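Side-chain contact in N-acetylneuraminic acid (Sialic acid) synthetase (Leptospira borgpetersenii serovar Hardjo-bovis, PDB 6NCS), which binds manganese and probably synthesises sialic acid, N-acetylneuraminic acid or its 9-phosphate, in the manner of the NeuB family: residues Ala51-Asn56 with Lys250-Leu255. Numbering follows the deposited sequence.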
loop_
_atom_site.group_PDB
_atom_site.type_symbol
_atom_site.label_atom_id
_atom_site.label_comp_id
_atom_site.label_asym_id
_atom_site.label_seq_id
_atom_site.Cartn_x
_atom_site.Cartn_y
_atom_site.Cartn_z
ATOM N N ALA A 51 -23.226 -6.252 11.924
ATOM C CA ALA A 51 -23.011 -5.351 13.048
ATOM C C ALA A 51 -22.103 -5.998 14.079
ATOM O O ALA A 51 -21.214 -5.342 14.636
ATOM C CB ALA A 51 -24.355 -4.944 13.659
ATOM N N ASP A 52 -22.283 -7.300 14.315
ATOM C CA ASP A 52 -21.415 -8.010 15.246
ATOM C C ASP A 52 -19.966 -8.036 14.767
ATOM O O ASP A 52 -19.045 -8.039 15.595
ATOM C CB ASP A 52 -21.940 -9.430 15.461
ATOM C CG ASP A 52 -21.052 -10.248 16.369
ATOM O OD1 ASP A 52 -21.033 -9.976 17.590
ATOM O OD2 ASP A 52 -20.372 -11.166 15.860
ATOM N N ALA A 53 -19.741 -8.060 13.448
ATOM C CA ALA A 53 -18.398 -8.031 12.872
ATOM C C ALA A 53 -17.770 -6.644 12.913
ATOM O O ALA A 53 -16.568 -6.520 12.633
ATOM C CB ALA A 53 -18.426 -8.527 11.425
ATOM N N LYS A 54 -18.563 -5.626 13.261
ATOM C CA LYS A 54 -18.155 -4.224 13.408
ATOM C C LYS A 54 -17.883 -3.553 12.058
ATOM O O LYS A 54 -17.102 -2.596 11.978
ATOM C CB LYS A 54 -16.945 -4.065 14.339
ATOM C CG LYS A 54 -17.088 -4.734 15.720
ATOM C CD LYS A 54 -18.325 -4.260 16.449
ATOM C CE LYS A 54 -18.524 -5.027 17.746
ATOM N NZ LYS A 54 -19.918 -4.878 18.247
ATOM N N ALA A 55 -18.543 -4.013 10.998
ATOM C CA ALA A 55 -18.589 -3.238 9.766
ATOM C C ALA A 55 -19.276 -1.903 10.018
ATOM O O ALA A 55 -20.171 -1.793 10.864
ATOM C CB ALA A 55 -19.349 -4.007 8.673
ATOM N N ASN A 56 -18.856 -0.872 9.276
ATOM C CA ASN A 56 -19.471 0.442 9.479
ATOM C C ASN A 56 -20.848 0.527 8.851
ATOM O O ASN A 56 -21.727 1.239 9.364
ATOM C CB ASN A 56 -18.592 1.555 8.902
ATOM C CG ASN A 56 -17.226 1.601 9.533
ATOM O OD1 ASN A 56 -16.277 1.000 9.034
ATOM N ND2 ASN A 56 -17.111 2.327 10.641
ATOM N N LYS A 250 -17.080 -14.101 9.942
ATOM C CA LYS A 250 -15.770 -14.126 10.585
ATOM C C LYS A 250 -14.697 -13.507 9.692
ATOM O O LYS A 250 -13.759 -12.873 10.195
ATOM C CB LYS A 250 -15.399 -15.562 10.967
ATOM N N GLU A 251 -14.823 -13.663 8.372
ATOM C CA GLU A 251 -13.875 -13.035 7.458
ATOM C C GLU A 251 -14.091 -11.527 7.385
ATOM O O GLU A 251 -13.125 -10.758 7.315
ATOM C CB GLU A 251 -13.982 -13.694 6.083
ATOM C CG GLU A 251 -13.793 -15.219 6.163
ATOM C CD GLU A 251 -14.324 -15.963 4.954
ATOM O OE1 GLU A 251 -15.170 -15.405 4.225
ATOM O OE2 GLU A 251 -13.889 -17.115 4.731
ATOM N N LEU A 252 -15.353 -11.083 7.409
ATOM C CA LEU A 252 -15.631 -9.651 7.502
ATOM C C LEU A 252 -15.034 -9.058 8.775
ATOM O O LEU A 252 -14.483 -7.950 8.756
ATOM C CB LEU A 252 -17.143 -9.410 7.454
ATOM C CG LEU A 252 -17.655 -7.965 7.504
ATOM C CD1 LEU A 252 -17.125 -7.133 6.356
ATOM C CD2 LEU A 252 -19.188 -7.943 7.520
ATOM N N ALA A 253 -15.165 -9.767 9.897
ATOM C CA ALA A 253 -14.602 -9.269 11.148
ATOM C C ALA A 253 -13.086 -9.171 11.056
ATOM O O ALA A 253 -12.483 -8.227 11.580
ATOM C CB ALA A 253 -15.010 -10.178 12.304
ATOM N N LYS A 254 -12.452 -10.145 10.402
ATOM C CA LYS A 254 -11.008 -10.074 10.197
ATOM C C LYS A 254 -10.634 -8.924 9.271
ATOM O O LYS A 254 -9.607 -8.266 9.481
ATOM C CB LYS A 254 -10.499 -11.409 9.644
ATOM C CG LYS A 254 -9.005 -11.514 9.495
ATOM C CD LYS A 254 -8.343 -11.485 10.863
ATOM C CE LYS A 254 -7.291 -12.566 10.997
ATOM N NZ LYS A 254 -6.766 -12.610 12.390
ATOM N N LEU A 255 -11.451 -8.666 8.240
ATOM C CA LEU A 255 -11.214 -7.507 7.381
ATOM C C LEU A 255 -11.215 -6.229 8.198
ATOM O O LEU A 255 -10.351 -5.364 8.017
ATOM C CB LEU A 255 -12.278 -7.433 6.280
ATOM C CG LEU A 255 -12.249 -6.232 5.328
ATOM C CD1 LEU A 255 -10.939 -6.152 4.521
ATOM C CD2 LEU A 255 -13.452 -6.310 4.386
HETATM O O HOH W 1 -14.273 -6.885 13.700
#
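The methyl group of A53 sits over the outer face of the L252-A253 peptide, almost directly above its nitrogen, with CB of A53 3.8 Å from N of A253; the other face of this peptide turns towards the helix axis. At its A253 end, CA of A253 lies 3.7 Å from O of A53, and the two alanine methyls meet, CB to CB, at 3.9 Å. L252 adds a branched side chain to the patch. Its chi1 of -179° sets CG anti to the backbone N, on the side of the 51-56 turn, and chi2 (59°) then brings CD2 against the methyls of A53 and A55: it is 4.0 Å from CB of A53 and 4.1 Å from CB of A55.

No direct hydrogen bond crosses between the segments. A water instead donates to both carbonyls, 2.6 Å from O of A53 and 3.1 Å from O of A253, joining the two backbones beside the apolar patch. The contact thus illustrates how alanines let a turn approach a helix closely, here to 4.3 Å between CA of A53 and CA of A253. The turn is a Schellman motif: K54 takes a positive phi (73°) and its N bonds back to O of A51, while the chain swings on towards strand 57-62.

Beyond the pair, L252 also packs on A30 of strand 27-33 and on Y232, next to the manganese ligand H231. Helices 40-52 and 249-266 follow the neighbouring strands 27-33 and 227-231, so the turn closing helix 40-52 joins the first and last beta-alpha units, as expected for the closure of a TIM barrel.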